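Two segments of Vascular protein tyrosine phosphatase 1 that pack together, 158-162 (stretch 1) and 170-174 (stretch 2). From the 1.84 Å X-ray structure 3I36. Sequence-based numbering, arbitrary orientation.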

# COMPACT_ATOMS: atom_id res chain seq x y z
N TRP A 158 -7.16 3.51 14.56
CA TRP A 158 -8.33 2.65 14.65
C TRP A 158 -8.76 2.49 16.09
O TRP A 158 -7.93 2.56 17.01
CB TRP A 158 -8.03 1.29 14.03
CG TRP A 158 -6.97 0.53 14.76
CD1 TRP A 158 -7.15 -0.38 15.75
CD2 TRP A 158 -5.55 0.62 14.55
NE1 TRP A 158 -5.94 -0.88 16.17
CE2 TRP A 158 -4.94 -0.28 15.45
CE3 TRP A 158 -4.74 1.37 13.68
CZ2 TRP A 158 -3.56 -0.44 15.51
CZ3 TRP A 158 -3.37 1.19 13.74
CH2 TRP A 158 -2.79 0.30 14.65
N PRO A 159 -10.06 2.26 16.31
CA PRO A 159 -10.57 2.14 17.68
C PRO A 159 -10.47 0.71 18.18
O PRO A 159 -10.17 -0.22 17.43
CB PRO A 159 -12.04 2.52 17.53
CG PRO A 159 -12.39 2.11 16.12
CD PRO A 159 -11.13 2.20 15.30
N SER A 160 -10.72 0.55 19.48
CA SER A 160 -10.98 -0.75 20.06
C SER A 160 -12.47 -1.04 19.88
O SER A 160 -13.13 -0.42 19.04
CB SER A 160 -10.66 -0.73 21.55
OG SER A 160 -11.53 0.16 22.23
N LYS A 161 -12.99 -1.96 20.68
CA LYS A 161 -14.42 -2.27 20.62
C LYS A 161 -15.27 -1.02 20.84
O LYS A 161 -16.35 -0.88 20.26
CB LYS A 161 -14.78 -3.36 21.64
N GLN A 162 -14.77 -0.09 21.66
CA GLN A 162 -15.50 1.15 21.92
C GLN A 162 -15.46 2.06 20.69
O GLN A 162 -14.38 2.45 20.24
CB GLN A 162 -14.96 1.86 23.15
CG GLN A 162 -15.66 3.18 23.46
N THR A 170 -17.92 7.02 12.19
CA THR A 170 -17.77 6.33 13.45
C THR A 170 -17.30 4.91 13.19
O THR A 170 -17.79 4.23 12.29
CB THR A 170 -19.03 6.40 14.33
OG1 THR A 170 -19.13 7.72 14.88
CG2 THR A 170 -18.96 5.39 15.49
N VAL A 171 -16.30 4.50 13.95
CA VAL A 171 -15.69 3.20 13.73
C VAL A 171 -15.66 2.49 15.06
O VAL A 171 -15.39 3.09 16.10
CB VAL A 171 -14.26 3.33 13.15
CG1 VAL A 171 -13.73 1.96 12.77
CG2 VAL A 171 -14.27 4.24 11.94
N ALA A 172 -16.00 1.21 15.01
CA ALA A 172 -15.97 0.38 16.18
C ALA A 172 -15.35 -0.93 15.77
O ALA A 172 -15.70 -1.50 14.73
CB ALA A 172 -17.39 0.14 16.71
N MET A 173 -14.42 -1.42 16.58
CA MET A 173 -13.81 -2.68 16.27
C MET A 173 -14.74 -3.81 16.71
O MET A 173 -15.25 -3.79 17.83
CB MET A 173 -12.46 -2.79 16.98
CG MET A 173 -11.66 -3.97 16.50
SD MET A 173 -10.08 -4.07 17.33
CE MET A 173 -10.65 -4.39 19.00
N THR A 174 -14.96 -4.78 15.84
CA THR A 174 -15.87 -5.87 16.17
C THR A 174 -15.12 -7.15 16.52
O THR A 174 -15.64 -8.02 17.23
CB THR A 174 -16.85 -6.14 15.03
OG1 THR A 174 -16.12 -6.48 13.84
CG2 THR A 174 -17.70 -4.90 14.79
O HOH W 1 -17.39 -3.20 18.85

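Stretch 2 is part of a longer strand that begins before Thr-170 and runs on past Thr-174. Stretch 1 has no regular helix or strand. The two bury 301 Å² between them, both sides summed, so the contact is small. It rests on one backbone hydrogen bond and a few close packings around it.

Thr-170 takes no part. Its CA-to-CB bond points sideways, and its side chain stays well clear of stretch 1.

Val-171 is the first residue to engage. It is buried, and it meets the ring of Pro-159, which is also buried. The CG1 methyl of Val-171 lies 3.6 Å from Pro-159 CG, an apolar contact between side chains. The same ring atom sits closer still to the backbone: Pro-159 CG is 3.2 Å from Val-171 O. The ring is puckered C-gamma endo, and its CA-to-CB bond points toward stretch 2. The proline thus packs on both the side chain and the carbonyl of one residue.

Ala-172 contributes less. Its backbone N is 3.9 Å from Pro-159 CG, the same ring atom that meets Val-171. Its CB, directed sideways, lies 3.8 Å from Lys-161 O. No hydrogen bond to stretch 1 forms here.

Met-173 takes the largest part in the contact, with 87 Å² covered by the other stretch. Its N donates a hydrogen bond to Ser-160 O, with N to O at 3.0 Å. The N-H...O angle is 159°, close to straight. This is the one direct hydrogen bond between the stretches. It joins main chain to main chain, so it does not depend on the side chain of either residue.

The carbonyl of Met-173 faces the next residue of stretch 1. Lys-161 CA lies 3.3 Å from Met-173 O, and the angle at the hydrogen is 169°. This is a nearly linear CA-H...O contact. Lys-161 and Met-173 also form the closest CA pair across the stretches, with CA to CA at 4.4 Å. A water adds a second link between them. It donates to Lys-161 O at 2.9 Å and to Met-173 O at 2.4 Å, both measured from the water oxygen. The second distance is very short. The lysine side chain is not modelled beyond CB, so nothing can be said of its end.

The CA-to-CB bond of Met-173 points toward stretch 1. That CB is 3.5 Å from Pro-159 O. The chain is extended through chi1 and chi2, both t, and turns at chi3, which is p. Its CE methyl ends 4.5 Å from Ser-160 CB, a loose approach. The Ser-160 hydroxyl is used within its own stretch: Gln-162 N donates a weak hydrogen bond to Ser-160 OG at 3.3 Å.

Thr-174 leaves the contact. Its CA-to-CB bond points away, and its OG1 is hydrogen-bonded elsewhere in the structure.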